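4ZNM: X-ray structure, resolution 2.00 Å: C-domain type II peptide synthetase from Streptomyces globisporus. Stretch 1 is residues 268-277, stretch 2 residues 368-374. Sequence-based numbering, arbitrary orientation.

Stretch 1, residues 268-277: PFMTMFAAYQ
Stretch 2 368-374: ISVFQAV

Helix against strand in the C-domain type II peptide synthetase of Streptomyces globisporus. Residues 268-277 form a helix that continues later in the chain; the second stretch runs as a strand that begins earlier in the chain and includes S369 to A373. Their N-to-C directions differ by 164°, nearly antiparallel, and their axes approach to 9.4 Å. The register is set by F269 opposite A373 (CA to CA 6.7 Å) and F273 opposite F371 (CA to CA 7.0 Å), so one helical turn spans two strand residues. Helical phi/psi values lie near -60/-40, and the i to i+4 ladder includes F273 N to F269 O (2.8 Å), A274 N to M270 O (2.8 Å) and Q277 N to F273 O (3.0 Å). The strand is extended, from -116/151 at S369 through -126/110 at F371 to -95/133 at A373. Its alternation turns the CA-to-CB bonds of S369, F371 and A373 toward the helix and those of V370 and Q372 away; on the helix, F269, M272 and Y276 point toward the strand, F273 sideways, and M270 and A274 away.

F371 is the centre of the contact, with 143 Å² of its surface covered by the helix, and its t rotamer (chi1 -166°, chi2 -83°) carries the ring in among F269, M272, F273 and Y276. Y276, also t (chi1 -171°, chi2 53°), forms an offset stack with it: centroids 4.8 Å apart, planes at 25°, Y276 CG to F371 CD2 3.5 Å. The offset places Y276 CB over a face of the F371 ring, 4.1 Å from the centroid, as a CH-pi contact. The same tyrosine conformation extends the phenol past F371 to S369, whose p rotamer (chi1 78°) presents OG to it; Y276 OH and S369 OG hydrogen-bond at 2.9 Å, and either could be the donor. This is the one hydrogen bond between the stretches, and Y276 OH is also bonded elsewhere in the structure.

F269 is t as well (chi1 -178°, chi2 66°), which lays its ring along the strand backbone. A373 CB sits over one face, 3.7 Å from the centroid and 27° off the normal, with F269 CD1 to A373 CB 3.4 Å, and F269 CE1 lies 3.3 Å from A373 N. F371 O meets the ring edge, 3.6 Å from F269 CZ. F269 and F371 also touch at CE1 to CE1, 3.7 Å, their planes oblique at 35°.

F273 (chi1 -173°, t; chi2 80°) reaches the strand despite its sideways CB: its CD1 contacts F371 CD1 at 3.7 Å, with planes at 70°. Selenomethionine M272 (chi1 -70°, m; chi2 -178°, t; chi3 78°, p) meets F371 CZ through CB at 4.2 Å, while its carbonyl O lies 3.6 Å from that CZ. The interface, 413 Å² summed over both sides, is thus mainly aromatic and apolar, with one polar link at the S369 end.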

# COMPACT_ATOMS: atom_id res chain seq x y z
N PRO A 268 17.64 -0.71 0.69
CA PRO A 268 17.28 0.65 1.10
C PRO A 268 16.08 0.68 2.04
O PRO A 268 15.95 1.58 2.86
CB PRO A 268 16.96 1.36 -0.22
CG PRO A 268 17.75 0.58 -1.27
CD PRO A 268 17.75 -0.85 -0.79
N PHE A 269 15.20 -0.30 1.93
CA PHE A 269 14.07 -0.32 2.84
C PHE A 269 14.49 -0.61 4.27
O PHE A 269 13.94 -0.03 5.20
CB PHE A 269 13.03 -1.35 2.45
CG PHE A 269 11.86 -1.33 3.37
CD1 PHE A 269 11.04 -0.22 3.40
CD2 PHE A 269 11.62 -2.38 4.24
CE1 PHE A 269 9.96 -0.18 4.25
CE2 PHE A 269 10.54 -2.33 5.10
CZ PHE A 269 9.72 -1.23 5.10
N MSE A 270 15.43 -1.55 4.45
CA MSE A 270 15.91 -1.89 5.78
C MSE A 270 16.53 -0.67 6.43
O MSE A 270 16.34 -0.46 7.61
CB MSE A 270 16.94 -3.00 5.75
CG MSE A 270 16.40 -4.35 5.47
SE MSE A 270 17.85 -5.62 5.14
CE MSE A 270 16.62 -7.07 4.67
N THR A 271 17.32 0.09 5.67
CA THR A 271 17.88 1.36 6.16
C THR A 271 16.80 2.35 6.61
O THR A 271 16.89 2.94 7.69
CB THR A 271 18.76 2.02 5.08
OG1 THR A 271 19.76 1.10 4.64
CG2 THR A 271 19.44 3.27 5.64
N MSE A 272 15.79 2.57 5.77
CA MSE A 272 14.74 3.52 6.12
C MSE A 272 13.89 3.01 7.32
O MSE A 272 13.50 3.79 8.20
CB MSE A 272 13.88 3.81 4.88
CG MSE A 272 14.69 4.66 3.78
SE MSE A 272 13.52 4.99 2.35
CE MSE A 272 12.50 6.44 3.16
N PHE A 273 13.69 1.70 7.40
CA PHE A 273 13.01 1.11 8.54
C PHE A 273 13.84 1.28 9.80
O PHE A 273 13.33 1.72 10.83
CB PHE A 273 12.70 -0.39 8.31
CG PHE A 273 11.84 -1.01 9.40
CD1 PHE A 273 10.48 -0.81 9.41
CD2 PHE A 273 12.40 -1.77 10.39
CE1 PHE A 273 9.69 -1.37 10.41
CE2 PHE A 273 11.61 -2.32 11.39
CZ PHE A 273 10.27 -2.12 11.39
N ALA A 274 15.13 0.95 9.73
CA ALA A 274 16.06 1.22 10.85
C ALA A 274 15.96 2.65 11.35
O ALA A 274 15.93 2.88 12.57
CB ALA A 274 17.50 0.93 10.45
N ALA A 275 15.97 3.61 10.43
CA ALA A 275 15.87 5.02 10.82
C ALA A 275 14.54 5.27 11.55
O ALA A 275 14.47 6.11 12.46
CB ALA A 275 15.98 5.93 9.63
N TYR A 276 13.49 4.58 11.15
CA TYR A 276 12.18 4.74 11.83
C TYR A 276 12.27 4.24 13.27
O TYR A 276 11.73 4.84 14.20
CB TYR A 276 11.08 3.99 11.07
CG TYR A 276 9.70 4.28 11.59
CD1 TYR A 276 9.26 5.58 11.70
CD2 TYR A 276 8.84 3.26 11.97
CE1 TYR A 276 8.02 5.87 12.17
CE2 TYR A 276 7.56 3.55 12.42
CZ TYR A 276 7.16 4.86 12.50
OH TYR A 276 5.92 5.21 12.95
N GLN A 277 12.98 3.14 13.45
CA GLN A 277 13.16 2.59 14.78
C GLN A 277 13.93 3.56 15.65
O GLN A 277 13.59 3.76 16.84
CB GLN A 277 13.87 1.25 14.72
CG GLN A 277 13.04 0.22 14.02
CD GLN A 277 13.61 -1.16 14.12
OE1 GLN A 277 13.30 -1.92 15.03
NE2 GLN A 277 14.44 -1.51 13.16
N ILE A 368 -1.57 2.20 16.60
CA ILE A 368 -0.39 1.59 16.07
C ILE A 368 -0.03 2.22 14.72
O ILE A 368 -0.89 2.72 13.99
CB ILE A 368 -0.54 0.09 15.94
CG1 ILE A 368 -1.68 -0.29 15.03
CG2 ILE A 368 -0.75 -0.54 17.31
CD1 ILE A 368 -1.27 -1.39 14.12
N SER A 369 1.26 2.18 14.42
CA SER A 369 1.76 2.60 13.13
C SER A 369 2.39 1.43 12.40
O SER A 369 2.87 0.46 12.99
CB SER A 369 2.78 3.73 13.29
OG SER A 369 4.03 3.20 13.70
N VAL A 370 2.32 1.53 11.08
CA VAL A 370 2.88 0.57 10.16
C VAL A 370 3.90 1.29 9.26
O VAL A 370 3.65 2.40 8.81
CB VAL A 370 1.78 -0.06 9.29
CG1 VAL A 370 2.35 -1.08 8.35
CG2 VAL A 370 0.70 -0.73 10.14
N PHE A 371 4.99 0.62 8.94
CA PHE A 371 6.01 1.19 8.07
C PHE A 371 6.25 0.21 6.94
O PHE A 371 6.78 -0.87 7.16
CB PHE A 371 7.27 1.47 8.87
CG PHE A 371 8.28 2.37 8.15
CD1 PHE A 371 9.17 1.85 7.24
CD2 PHE A 371 8.34 3.72 8.44
CE1 PHE A 371 10.09 2.67 6.59
CE2 PHE A 371 9.26 4.55 7.80
CZ PHE A 371 10.14 4.02 6.87
N GLN A 372 5.81 0.57 5.73
CA GLN A 372 5.84 -0.37 4.61
C GLN A 372 6.54 0.16 3.39
O GLN A 372 6.50 1.33 3.09
CB GLN A 372 4.41 -0.77 4.19
CG GLN A 372 3.71 0.08 3.17
CD GLN A 372 2.45 -0.60 2.64
OE1 GLN A 372 1.36 -0.09 2.83
NE2 GLN A 372 2.61 -1.73 1.96
N ALA A 373 7.13 -0.77 2.65
CA ALA A 373 7.58 -0.52 1.30
C ALA A 373 6.48 -0.98 0.36
O ALA A 373 5.93 -2.05 0.50
CB ALA A 373 8.91 -1.27 1.02
N VAL A 374 6.15 -0.15 -0.60
CA VAL A 374 5.23 -0.52 -1.65
C VAL A 374 5.85 -1.64 -2.47
O VAL A 374 6.99 -1.55 -2.91
CB VAL A 374 4.91 0.69 -2.55
CG1 VAL A 374 4.02 0.26 -3.70
CG2 VAL A 374 4.22 1.75 -1.77